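Local atomic coordinates of choline/ethanolamine kinase family protein (Mesorhizobium loti, PDB entry 3DXQ), a protein that probably acts as an ethanolamine kinase, a small-molecule phosphotransferase built on a protein-kinase-like fold. Residues A[99-104]-A[220-225]; A[112-117]-A[183-188]; A[157-162]-A[247-252]; A[238-243]-A[292-297]. All coordinates share one frame; numbering follows the deposited sequence. Where two conformers were deposited one is given.

Contact 1 (A[99-104]-A[220-225])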
loop_
_atom_site.group_PDB
_atom_site.type_symbol
_atom_site.label_atom_id
_atom_site.label_comp_id
_atom_site.label_asym_id
_atom_site.label_seq_id
_atom_site.Cartn_x
_atom_site.Cartn_y
_atom_site.Cartn_z
ATOM N N LYS A 99 15.903 -4.004 -2.319
ATOM C CA LYS A 99 16.539 -2.774 -1.846
ATOM C C LYS A 99 16.302 -2.500 -0.359
ATOM O O LYS A 99 17.099 -1.786 0.266
ATOM C CB LYS A 99 16.105 -1.570 -2.678
ATOM C CG LYS A 99 16.585 -1.604 -4.133
ATOM C CD LYS A 99 15.656 -0.728 -4.999
ATOM C CE LYS A 99 16.069 -0.668 -6.456
ATOM N NZ LYS A 99 17.202 0.262 -6.607
ATOM N N PHE A 100 15.222 -3.054 0.202
ATOM C CA PHE A 100 14.934 -2.892 1.636
ATOM C C PHE A 100 15.880 -3.692 2.525
ATOM O O PHE A 100 16.048 -3.372 3.683
ATOM C CB PHE A 100 13.464 -3.199 1.977
ATOM C CG PHE A 100 12.570 -1.966 1.971
ATOM C CD1 PHE A 100 12.746 -0.961 2.916
ATOM C CD2 PHE A 100 11.553 -1.822 1.041
ATOM C CE1 PHE A 100 11.932 0.174 2.914
ATOM C CE2 PHE A 100 10.739 -0.721 1.044
ATOM C CZ PHE A 100 10.931 0.291 1.989
ATOM N N LYS A 101 16.480 -4.740 1.976
ATOM C CA LYS A 101 17.548 -5.492 2.656
ATOM C C LYS A 101 18.896 -4.806 2.329
ATOM O O LYS A 101 19.775 -4.698 3.169
ATOM C CB LYS A 101 17.623 -6.950 2.153
ATOM C CG LYS A 101 16.331 -7.764 2.131
ATOM C CD LYS A 101 16.086 -8.584 3.401
ATOM C CE LYS A 101 15.147 -9.784 3.145
ATOM N NZ LYS A 101 13.902 -9.441 2.425
ATOM N N THR A 102 19.034 -4.343 1.094
ATOM C CA THR A 102 20.278 -3.740 0.573
ATOM C C THR A 102 20.664 -2.358 1.114
ATOM O O THR A 102 21.843 -2.081 1.311
ATOM C CB THR A 102 20.190 -3.620 -0.987
ATOM O OG1 THR A 102 20.632 -4.852 -1.572
ATOM C CG2 THR A 102 21.033 -2.441 -1.557
ATOM N N ARG A 103 19.689 -1.482 1.317
ATOM C CA ARG A 103 19.996 -0.100 1.695
ATOM C C ARG A 103 19.835 0.045 3.199
ATOM O O ARG A 103 18.715 0.080 3.706
ATOM C CB ARG A 103 19.100 0.876 0.913
ATOM C CG ARG A 103 19.209 0.683 -0.612
ATOM C CD ARG A 103 18.147 1.429 -1.417
ATOM N NE ARG A 103 18.227 2.878 -1.234
ATOM C CZ ARG A 103 19.133 3.668 -1.804
ATOM N NH1 ARG A 103 20.053 3.161 -2.620
ATOM N NH2 ARG A 103 19.131 4.968 -1.564
ATOM N N PRO A 104 20.956 0.107 3.932
ATOM C CA PRO A 104 20.831 0.107 5.385
ATOM C C PRO A 104 20.056 1.300 5.898
ATOM O O PRO A 104 20.273 2.413 5.430
ATOM C CB PRO A 104 22.280 0.158 5.865
ATOM C CG PRO A 104 23.054 0.658 4.720
ATOM C CD PRO A 104 22.361 0.198 3.501
ATOM N N ALA A 220 12.277 -10.539 10.610
ATOM C CA ALA A 220 12.088 -10.067 11.983
ATOM C C ALA A 220 12.875 -8.802 12.278
ATOM O O ALA A 220 12.359 -7.886 12.916
ATOM C CB ALA A 220 12.477 -11.146 12.960
ATOM N N ASN A 221 14.125 -8.771 11.835
ATOM C CA ASN A 221 15.014 -7.641 12.081
ATOM C C ASN A 221 14.507 -6.348 11.456
ATOM O O ASN A 221 14.518 -5.312 12.089
ATOM C CB ASN A 221 16.421 -7.959 11.562
ATOM C CG ASN A 221 17.069 -9.056 12.344
ATOM O OD1 ASN A 221 17.586 -10.032 11.782
ATOM N ND2 ASN A 221 17.004 -8.942 13.665
ATOM N N GLN A 222 14.053 -6.438 10.211
ATOM C CA GLN A 222 13.538 -5.295 9.497
ATOM C C GLN A 222 12.292 -4.751 10.186
ATOM O O GLN A 222 12.119 -3.517 10.314
ATOM C CB GLN A 222 13.237 -5.676 8.047
ATOM C CG GLN A 222 14.488 -5.899 7.205
ATOM C CD GLN A 222 14.176 -6.383 5.814
ATOM O OE1 GLN A 222 13.742 -7.530 5.616
ATOM N NE2 GLN A 222 14.456 -5.547 4.835
ATOM N N ASP A 223 11.436 -5.670 10.637
ATOM C CA ASP A 223 10.241 -5.291 11.388
ATOM C C ASP A 223 10.591 -4.526 12.653
ATOM O O ASP A 223 9.939 -3.529 12.954
ATOM C CB ASP A 223 9.395 -6.514 11.735
ATOM C CG ASP A 223 8.612 -7.037 10.553
ATOM O OD1 ASP A 223 8.619 -6.406 9.476
ATOM O OD2 ASP A 223 7.971 -8.084 10.709
ATOM N N GLU A 224 11.607 -4.963 13.394
ATOM C CA GLU A 224 12.024 -4.229 14.588
ATOM C C GLU A 224 12.523 -2.849 14.194
ATOM O O GLU A 224 12.185 -1.860 14.805
ATOM C CB GLU A 224 13.143 -4.952 15.347
ATOM C CG GLU A 224 12.719 -6.266 15.977
ATOM C CD GLU A 224 11.439 -6.125 16.807
ATOM O OE1 GLU A 224 11.396 -5.246 17.716
ATOM O OE2 GLU A 224 10.477 -6.889 16.522
ATOM N N GLU A 225 13.360 -2.798 13.178
ATOM C CA GLU A 225 13.897 -1.535 12.735
ATOM C C GLU A 225 12.761 -0.586 12.310
ATOM O O GLU A 225 12.809 0.598 12.628
ATOM C CB GLU A 225 14.910 -1.742 11.604
ATOM C CG GLU A 225 15.714 -0.496 11.315
ATOM C CD GLU A 225 16.417 -0.565 9.994
ATOM O OE1 GLU A 225 17.074 -1.580 9.712
ATOM O OE2 GLU A 225 16.307 0.410 9.236
#

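Contact 2 (A[112-117]-A[183-188])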
loop_
_atom_site.group_PDB
_atom_site.type_symbol
_atom_site.label_atom_id
_atom_site.label_comp_id
_atom_site.label_asym_id
_atom_site.label_seq_id
_atom_site.Cartn_x
_atom_site.Cartn_y
_atom_site.Cartn_z
ATOM N N GLU A 112 9.869 6.295 9.647
ATOM C CA GLU A 112 9.887 7.754 9.837
ATOM C C GLU A 112 8.873 8.419 8.916
ATOM O O GLU A 112 8.177 9.342 9.342
ATOM C CB GLU A 112 11.313 8.312 9.662
ATOM C CG GLU A 112 12.189 7.996 10.935
ATOM C CD GLU A 112 13.712 7.718 10.707
ATOM O OE1 GLU A 112 14.291 8.050 9.636
ATOM O OE2 GLU A 112 14.337 7.148 11.645
ATOM N N ALA A 113 8.733 7.911 7.688
ATOM C CA ALA A 113 7.760 8.490 6.751
ATOM C C ALA A 113 6.339 8.255 7.267
ATOM O O ALA A 113 5.523 9.195 7.301
ATOM C CB ALA A 113 7.923 7.906 5.351
ATOM N N PHE A 114 6.031 7.017 7.661
ATOM C CA PHE A 114 4.722 6.745 8.230
ATOM C C PHE A 114 4.484 7.634 9.447
ATOM O O PHE A 114 3.397 8.184 9.644
ATOM C CB PHE A 114 4.588 5.283 8.662
ATOM C CG PHE A 114 4.431 4.311 7.528
ATOM C CD1 PHE A 114 3.655 4.616 6.417
ATOM C CD2 PHE A 114 4.993 3.055 7.610
ATOM C CE1 PHE A 114 3.502 3.683 5.390
ATOM C CE2 PHE A 114 4.827 2.122 6.591
ATOM C CZ PHE A 114 4.078 2.437 5.489
ATOM N N ARG A 115 5.508 7.770 10.274
ATOM C CA ARG A 115 5.372 8.526 11.506
ATOM C C ARG A 115 4.966 9.952 11.226
ATOM O O ARG A 115 4.120 10.515 11.907
ATOM C CB ARG A 115 6.687 8.517 12.267
ATOM C CG ARG A 115 6.634 9.124 13.659
ATOM C CD ARG A 115 7.923 8.793 14.342
ATOM N NE ARG A 115 8.126 9.468 15.607
ATOM C CZ ARG A 115 9.244 9.376 16.318
ATOM N NH1 ARG A 115 10.254 8.623 15.900
ATOM N NH2 ARG A 115 9.362 10.036 17.453
ATOM N N LYS A 116 5.603 10.530 10.213
ATOM C CA LYS A 116 5.312 11.878 9.790
ATOM C C LYS A 116 3.892 11.950 9.264
ATOM O O LYS A 116 3.157 12.902 9.587
ATOM C CB LYS A 116 6.298 12.323 8.718
ATOM C CG LYS A 116 6.327 13.838 8.518
ATOM C CD LYS A 116 7.567 14.235 7.701
ATOM C CE LYS A 116 7.561 15.677 7.269
ATOM N NZ LYS A 116 8.576 15.836 6.211
ATOM N N LEU A 117 3.516 10.934 8.488
ATOM C CA LEU A 117 2.185 10.867 7.884
ATOM C C LEU A 117 1.107 10.789 8.918
ATOM O O LEU A 117 0.229 11.637 8.954
ATOM C CB LEU A 117 2.059 9.664 6.939
ATOM C CG LEU A 117 0.667 9.376 6.356
ATOM C CD1 LEU A 117 0.198 10.573 5.522
ATOM C CD2 LEU A 117 0.629 8.062 5.548
ATOM N N GLU A 183 7.379 -0.324 -4.243
ATOM C CA GLU A 183 7.543 0.574 -5.404
ATOM C C GLU A 183 7.017 1.983 -5.139
ATOM O O GLU A 183 7.456 2.937 -5.760
ATOM C CB GLU A 183 6.885 0.014 -6.680
ATOM C CG GLU A 183 5.368 -0.143 -6.627
ATOM C CD GLU A 183 4.744 -0.389 -7.991
ATOM O OE1 GLU A 183 4.752 0.537 -8.839
ATOM O OE2 GLU A 183 4.219 -1.503 -8.205
ATOM N N ASN A 184 6.085 2.117 -4.203
ATOM C CA ASN A 184 5.550 3.424 -3.828
ATOM C C ASN A 184 6.475 4.282 -2.966
ATOM O O ASN A 184 6.111 5.399 -2.618
ATOM C CB ASN A 184 4.219 3.223 -3.092
ATOM C CG ASN A 184 3.126 2.719 -4.013
ATOM O OD1 ASN A 184 3.182 2.946 -5.225
ATOM N ND2 ASN A 184 2.110 2.058 -3.443
ATOM N N PHE A 185 7.649 3.763 -2.603
ATOM C CA PHE A 185 8.592 4.494 -1.775
ATOM C C PHE A 185 9.774 4.961 -2.591
ATOM O O PHE A 185 10.408 4.172 -3.286
ATOM C CB PHE A 185 9.117 3.624 -0.639
ATOM C CG PHE A 185 8.128 3.401 0.465
ATOM C CD1 PHE A 185 7.200 2.372 0.384
ATOM C CD2 PHE A 185 8.137 4.215 1.593
ATOM C CE1 PHE A 185 6.289 2.164 1.385
ATOM C CE2 PHE A 185 7.227 4.015 2.603
ATOM C CZ PHE A 185 6.292 2.983 2.501
ATOM N N LEU A 186 10.066 6.256 -2.488
ATOM C CA LEU A 186 11.205 6.843 -3.159
ATOM C C LEU A 186 12.191 7.207 -2.074
ATOM O O LEU A 186 11.892 8.031 -1.207
ATOM C CB LEU A 186 10.797 8.079 -3.956
ATOM C CG LEU A 186 9.571 7.884 -4.856
ATOM C CD1 LEU A 186 9.314 9.181 -5.611
ATOM C CD2 LEU A 186 9.699 6.665 -5.808
ATOM N N ASP A 187 13.373 6.610 -2.129
ATOM C CA ASP A 187 14.360 6.796 -1.088
ATOM C C ASP A 187 15.476 7.723 -1.518
ATOM O O ASP A 187 16.181 7.430 -2.477
ATOM C CB ASP A 187 14.964 5.436 -0.734
ATOM C CG ASP A 187 15.926 5.503 0.440
ATOM O OD1 ASP A 187 15.793 6.413 1.297
ATOM O OD2 ASP A 187 16.809 4.622 0.523
ATOM N N THR A 188 15.653 8.844 -0.837
ATOM C CA THR A 188 16.845 9.627 -1.103
ATOM C C THR A 188 17.832 8.880 -0.244
ATOM O O THR A 188 17.625 7.698 0.041
ATOM C CB THR A 188 16.715 11.109 -0.710
ATOM O OG1 THR A 188 16.692 11.241 0.714
ATOM C CG2 THR A 188 15.459 11.691 -1.310
#

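Contact 3 (A[157-162]-A[247-252])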
loop_
_atom_site.group_PDB
_atom_site.type_symbol
_atom_site.label_atom_id
_atom_site.label_comp_id
_atom_site.label_asym_id
_atom_site.label_seq_id
_atom_site.Cartn_x
_atom_site.Cartn_y
_atom_site.Cartn_z
ATOM N N ARG A 157 -12.591 -18.582 8.687
ATOM C CA ARG A 157 -13.158 -18.782 10.010
ATOM C C ARG A 157 -12.221 -18.171 11.051
ATOM O O ARG A 157 -12.636 -17.342 11.870
ATOM C CB ARG A 157 -13.387 -20.271 10.281
ATOM C CG ARG A 157 -14.019 -20.585 11.639
ATOM C CD ARG A 157 -14.168 -22.078 11.854
ATOM N NE ARG A 157 -12.959 -22.801 11.452
ATOM C CZ ARG A 157 -11.821 -22.864 12.153
ATOM N NH1 ARG A 157 -11.702 -22.259 13.333
ATOM N NH2 ARG A 157 -10.789 -23.551 11.668
ATOM N N GLU A 158 -10.950 -18.551 10.992
ATOM C CA GLU A 158 -9.959 -18.014 11.928
ATOM C C GLU A 158 -9.875 -16.487 11.865
ATOM O O GLU A 158 -9.631 -15.846 12.889
ATOM C CB GLU A 158 -8.559 -18.608 11.696
ATOM C CG GLU A 158 -8.420 -20.141 11.867
ATOM C CD GLU A 158 -8.703 -20.661 13.289
ATOM O OE1 GLU A 158 -9.078 -19.849 14.169
ATOM O OE2 GLU A 158 -8.560 -21.902 13.523
ATOM N N ALA A 159 -10.091 -15.907 10.678
ATOM C CA ALA A 159 -10.073 -14.437 10.514
ATOM C C ALA A 159 -11.175 -13.776 11.339
ATOM O O ALA A 159 -11.048 -12.611 11.727
ATOM C CB ALA A 159 -10.192 -14.035 9.042
ATOM N N GLY A 160 -12.251 -14.514 11.598
ATOM C CA GLY A 160 -13.303 -14.043 12.473
ATOM C C GLY A 160 -12.740 -13.772 13.849
ATOM O O GLY A 160 -13.072 -12.766 14.462
ATOM N N GLY A 161 -11.868 -14.658 14.321
ATOM C CA GLY A 161 -11.246 -14.507 15.627
ATOM C C GLY A 161 -10.328 -13.301 15.653
ATOM O O GLY A 161 -10.247 -12.592 16.660
ATOM N N VAL A 162 -9.647 -13.074 14.532
ATOM C CA VAL A 162 -8.746 -11.938 14.365
ATOM C C VAL A 162 -9.564 -10.636 14.404
ATOM O O VAL A 162 -9.214 -9.672 15.095
ATOM C CB VAL A 162 -7.983 -12.040 13.013
ATOM C CG1 VAL A 162 -7.106 -10.822 12.781
ATOM C CG2 VAL A 162 -7.167 -13.333 12.928
ATOM N N LYS A 247 -0.384 -8.200 8.823
ATOM C CA LYS A 247 0.374 -8.984 7.852
ATOM C C LYS A 247 -0.538 -10.093 7.314
ATOM O O LYS A 247 -0.662 -10.264 6.111
ATOM C CB LYS A 247 1.619 -9.618 8.476
ATOM C CG LYS A 247 2.885 -8.782 8.487
ATOM C CD LYS A 247 3.941 -9.491 9.334
ATOM C CE LYS A 247 5.339 -9.395 8.765
ATOM N NZ LYS A 247 6.391 -9.908 9.711
ATOM N N ALA A 248 -1.202 -10.819 8.209
ATOM C CA ALA A 248 -2.077 -11.917 7.795
ATOM C C ALA A 248 -3.294 -11.404 7.025
ATOM O O ALA A 248 -3.597 -11.912 5.953
ATOM C CB ALA A 248 -2.518 -12.770 9.008
HETATM N N MSE A 249 -3.990 -10.410 7.565
HETATM C CA MSE A 249 -5.198 -9.892 6.919
HETATM C C MSE A 249 -4.934 -9.243 5.580
HETATM O O MSE A 249 -5.777 -9.292 4.696
HETATM C CB MSE A 249 -5.905 -8.884 7.818
HETATM C CG MSE A 249 -6.565 -9.477 9.048
HETATM SE SE MSE A 249 -7.524 -11.159 8.674
HETATM C CE MSE A 249 -8.792 -11.056 10.084
ATOM N N CYS A 250 -3.774 -8.609 5.452
ATOM C CA CYS A 250 -3.355 -7.985 4.211
ATOM C C CYS A 250 -3.241 -9.015 3.105
ATOM O O CYS A 250 -3.788 -8.856 2.031
ATOM C CB CYS A 250 -2.012 -7.304 4.421
ATOM S SG CYS A 250 -1.495 -6.290 3.055
ATOM N N ASP A 251 -2.536 -10.099 3.378
ATOM C CA ASP A 251 -2.456 -11.201 2.423
ATOM C C ASP A 251 -3.827 -11.765 2.090
ATOM O O ASP A 251 -4.105 -12.081 0.933
ATOM C CB ASP A 251 -1.585 -12.338 2.963
ATOM C CG ASP A 251 -0.124 -12.231 2.551
ATOM O OD1 ASP A 251 0.183 -11.607 1.521
ATOM O OD2 ASP A 251 0.725 -12.815 3.253
ATOM N N LEU A 252 -4.676 -11.921 3.098
ATOM C CA LEU A 252 -6.003 -12.495 2.881
ATOM C C LEU A 252 -6.841 -11.622 1.949
ATOM O O LEU A 252 -7.499 -12.134 1.040
ATOM C CB LEU A 252 -6.745 -12.662 4.211
ATOM C CG LEU A 252 -8.128 -13.307 4.106
ATOM C CD1 LEU A 252 -8.027 -14.703 3.564
ATOM C CD2 LEU A 252 -8.788 -13.317 5.446
#

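Contact 4 (A[238-243]-A[292-297])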
loop_
_atom_site.group_PDB
_atom_site.type_symbol
_atom_site.label_atom_id
_atom_site.label_comp_id
_atom_site.label_asym_id
_atom_site.label_seq_id
_atom_site.Cartn_x
_atom_site.Cartn_y
_atom_site.Cartn_z
ATOM N N ALA A 238 1.323 -5.555 22.262
ATOM C CA ALA A 238 0.010 -5.304 21.644
ATOM C C ALA A 238 0.194 -4.674 20.274
ATOM O O ALA A 238 -0.563 -4.919 19.337
ATOM C CB ALA A 238 -0.846 -4.395 22.537
ATOM N N GLU A 239 1.212 -3.843 20.175
ATOM C CA GLU A 239 1.528 -3.146 18.940
ATOM C C GLU A 239 2.022 -4.143 17.930
ATOM O O GLU A 239 1.472 -4.265 16.835
ATOM C CB GLU A 239 2.593 -2.085 19.206
ATOM C CG GLU A 239 2.042 -0.952 19.985
ATOM C CD GLU A 239 3.079 0.030 20.521
ATOM O OE1 GLU A 239 4.252 -0.319 20.786
ATOM O OE2 GLU A 239 2.674 1.172 20.751
ATOM N N ARG A 240 3.056 -4.872 18.323
ATOM C CA ARG A 240 3.644 -5.933 17.503
ATOM C C ARG A 240 2.567 -6.892 17.048
ATOM O O ARG A 240 2.548 -7.309 15.897
ATOM C CB ARG A 240 4.673 -6.684 18.331
ATOM C CG ARG A 240 5.571 -7.646 17.587
ATOM C CD ARG A 240 6.424 -8.394 18.601
ATOM N NE ARG A 240 6.976 -7.479 19.612
ATOM C CZ ARG A 240 8.082 -6.760 19.441
ATOM N NH1 ARG A 240 8.753 -6.864 18.323
ATOM N NH2 ARG A 240 8.519 -5.924 20.379
ATOM N N GLY A 241 1.670 -7.250 17.959
ATOM C CA GLY A 241 0.561 -8.144 17.635
ATOM C C GLY A 241 -0.347 -7.621 16.527
ATOM O O GLY A 241 -0.845 -8.383 15.701
ATOM N N ARG A 242 -0.597 -6.320 16.531
ATOM C CA ARG A 242 -1.453 -5.735 15.509
ATOM C C ARG A 242 -0.767 -5.788 14.149
ATOM O O ARG A 242 -1.385 -6.130 13.142
ATOM C CB ARG A 242 -1.924 -4.320 15.904
ATOM C CG ARG A 242 -3.358 -4.363 16.410
ATOM C CD ARG A 242 -3.854 -3.182 17.215
ATOM N NE ARG A 242 -3.591 -1.859 16.642
ATOM C CZ ARG A 242 -2.943 -0.882 17.288
ATOM N NH1 ARG A 242 -2.477 -1.067 18.520
ATOM N NH2 ARG A 242 -2.751 0.290 16.717
ATOM N N VAL A 243 0.527 -5.496 14.126
ATOM C CA VAL A 243 1.261 -5.550 12.875
ATOM C C VAL A 243 1.174 -6.976 12.324
ATOM O O VAL A 243 0.775 -7.204 11.180
ATOM C CB VAL A 243 2.713 -5.123 13.041
ATOM C CG1 VAL A 243 3.393 -5.133 11.695
ATOM C CG2 VAL A 243 2.793 -3.751 13.645
ATOM N N SER A 292 -0.922 -17.080 17.564
ATOM C CA SER A 292 -1.944 -17.101 18.606
ATOM C C SER A 292 -1.515 -16.234 19.787
ATOM O O SER A 292 -2.352 -15.592 20.414
ATOM C CB SER A 292 -2.247 -18.521 19.054
ATOM O OG SER A 292 -1.083 -19.139 19.557
ATOM N N ARG A 293 -0.215 -16.201 20.078
ATOM C CA ARG A 293 0.318 -15.289 21.113
ATOM C C ARG A 293 0.122 -13.828 20.747
ATOM O O ARG A 293 -0.261 -13.013 21.591
ATOM C CB ARG A 293 1.807 -15.533 21.373
ATOM C CG ARG A 293 2.127 -16.181 22.704
ATOM C CD ARG A 293 3.599 -16.567 22.754
ATOM N NE ARG A 293 3.847 -17.896 22.173
ATOM C CZ ARG A 293 4.906 -18.232 21.432
ATOM N NH1 ARG A 293 5.833 -17.332 21.104
ATOM N NH2 ARG A 293 5.019 -19.476 20.977
ATOM N N HIS A 294 0.399 -13.496 19.490
ATOM C CA HIS A 294 0.197 -12.137 18.998
ATOM C C HIS A 294 -1.275 -11.742 19.045
ATOM O O HIS A 294 -1.614 -10.587 19.343
ATOM C CB HIS A 294 0.736 -11.988 17.577
ATOM C CG HIS A 294 2.222 -11.872 17.510
ATOM N ND1 HIS A 294 2.997 -12.673 16.702
ATOM C CD2 HIS A 294 3.080 -11.047 18.156
ATOM C CE1 HIS A 294 4.268 -12.354 16.856
ATOM N NE2 HIS A 294 4.346 -11.373 17.736
ATOM N N LEU A 295 -2.130 -12.714 18.745
ATOM C CA LEU A 295 -3.562 -12.513 18.743
ATOM C C LEU A 295 -4.022 -12.260 20.174
ATOM O O LEU A 295 -4.701 -11.265 20.462
ATOM C CB LEU A 295 -4.240 -13.747 18.165
ATOM C CG LEU A 295 -5.675 -13.620 17.673
ATOM C CD1 LEU A 295 -5.695 -12.644 16.513
ATOM C CD2 LEU A 295 -6.253 -14.995 17.269
ATOM N N ALA A 296 -3.600 -13.143 21.071
ATOM C CA ALA A 296 -3.922 -13.048 22.496
ATOM C C ALA A 296 -3.453 -11.721 23.096
ATOM O O ALA A 296 -4.128 -11.170 23.958
ATOM C CB ALA A 296 -3.321 -14.208 23.236
ATOM N N ALA A 297 -2.307 -11.217 22.634
ATOM C CA ALA A 297 -1.772 -9.911 23.069
ATOM C C ALA A 297 -2.638 -8.749 22.563
ATOM O O ALA A 297 -2.816 -7.751 23.268
ATOM C CB ALA A 297 -0.356 -9.752 22.590
#

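Contact 1 (A[99-104]-A[220-225])
The flat carboxamide of Gln222 meets the end of helix 97-102 with both its polar atoms: NE2 faces the carbonyl oxygen of Phe100, while OE1 lies beside the aliphatic chain of Lys101. Relative to the amide plane, Phe100 O is a little displaced and Lys101 CD is well displaced to the same side, whereas Phe100 CB lies off the other side; the Phe100 ring itself leads away toward Met95 and Cys182. This is a helix-to-helix bridge within the mainly helical lobe of a kinase-like phosphotransferase fold. Phe100 O cannot be given the usual helical bond from four residues on, since that residue is Pro104, whose nitrogen carries no hydrogen. Gln222 NE2 approaches it to 2.9 Å, but the bond is weak, bent to 126° at the hydrogen. Glutamine suits the place through its reach: beyond CG its chain is extended (chi2 175°), carrying the amide across a gap of 7.9 Å between Lys101 CA and Gln222 CA. Its OE1 also accepts the backbone N-H of Asn219, and this second bond helps fix the rotation of the amide. A leucine in place of Gln222 would probably leave Phe100 O without this donor and Asn219 N without its side-chain acceptor. Lys101 starts away from the other helix, then bends at chi2 (-93°) and crosses the glutamine at about a right angle, its ammonium reaching the carbonyl of Lys217. On the way, Lys101 CD passes 3.4 Å from Gln222 OE1.

Contact 2 (A[112-117]-A[183-188])
Phe185 points from its strand toward Phe114 on helix 106-118, and its ring can be followed outward from the sheet. CB leaves strand 185-187 in the direction of the helix, and with CG beside the backbone N (chi1 -74°) the ring is carried on toward the helix. On one flank, CE2 comes within 4.8 Å of Ala113 CB, a loose approach for which a small methyl leaves room. At the tip, CZ touches the ring of Phe114, lying 3.8 Å from its CZ and 4.1 Å from its CE1. The two planes stand at 84° with centroids 5.8 Å apart, an offset edge-to-face pair in which Phe185 supplies the edge. Phenylalanine fits both positions because the surroundings are largely apolar: Met192, Ile194 and Leu212 also touch Phe185, and Leu209, Leu212 and Tyr230 also touch Phe114. The contact therefore packs the helix against the three-stranded antiparallel sheet, with no hydrogen bond between the two segments; Ala113 adds to it by touching Ile194. Just before Phe185, Asn184 closes the sequence pattern His177-x-Asp179-x4-Asn184, and Asn184 itself packs on His177 and Asp196. Such an arrangement is consistent with the catalytic loop and following hairpin of the kinase-like phosphotransferases.

Contact 3 (A[157-162]-A[247-252])
Met249, modelled as selenomethionine, pushes its end into the shallow hollow that Ala159 and Val162 form one helical turn apart. The contact is helix-on-helix packing in the helical lobe of the kinase-like fold, between helices 152-167 and 237-263, which run in roughly opposed directions with a signed crossing angle of -136°. The axes of the two short segments stay 11.3 Å apart at their closest, so a long, flexible side chain is needed to span the space. Met249 does so by bending at chi2 (-43°), which swings its end over Ala159. Alanine suits the floor of this hollow, since its lone methyl leaves room for the end of the methionine chain: Ala159 CB lies 3.9 Å from Met249 SE. Val162 forms the neighbouring wall, its CG1 4.0 Å from Met249 CG; the closer placing of the methionine methyl against the valine is doubtful. Leu130 and Phe131 of helix 130-141 also pack on Met249, and Met286 and Leu295 on Val162. One turn beyond Met249, Leu252 supplies a second, smaller bump, and the methyl of Ala159 fits between the two, with its CB 3.9 Å from Leu252 CD2.

Contact 4 (A[238-243]-A[292-297])
His294 points at the backbone of Gly241 and carries its imidazole past it to the side chain of Arg240. The motif is a close helix crossing that depends on a glycine, set near the surface of the helical lobe: the segment axes approach to 7.9 Å at a signed crossing angle of -121°. Glycine suits the crossing point because a beta carbon here would collide with the carbonyl oxygen of His294; without one, Gly241 CA rests 3.8 Å from His294 CB. The Arg240 and His294 side chains cross obliquely, with guanidinium and imidazole planes 34° apart. They are not stacked: Arg240 CD comes to the edge of the ring, near its plane, 3.7 Å from His294 NE2. A bend at chi3 (-45°) then carries the guanidinium onward to Glu224, its charged partner. An alanine in place of His294 would probably open a gap beside Gly241 and leave the methylenes of Arg240 without their lateral support. Farther along, small residues again allow the helices to stay close, the CA atoms of Ala238 and Ala297 being 5.1 Å apart. Here the touch is methyl to carbonyl, Ala238 CB to Ala297 O at 4.0 Å.

From the N terminus, helix 97-102 opens contact 1, which closes only at helix 220-231. Contact 2 opens at 112-117 and closes at 183-188, wholly within that span. Contact 3 begins at 157-162, before contact 2 has closed, and ends at 247-252, so it crosses both earlier contacts. Contact 4 follows contacts 1 and 2 in series but crosses contact 3, with which it shares helix 237-263. Salt bridges join contact 1 to the others: Arg103-Asp187 to contact 2, Asp223-Lys247 to contact 3 and Glu224-Arg240 to contact 4, while Val162 packs on Leu295 between contacts 3 and 4. Together they connect the three-stranded antiparallel sheet with the helices up to the C-terminal helix 289-300.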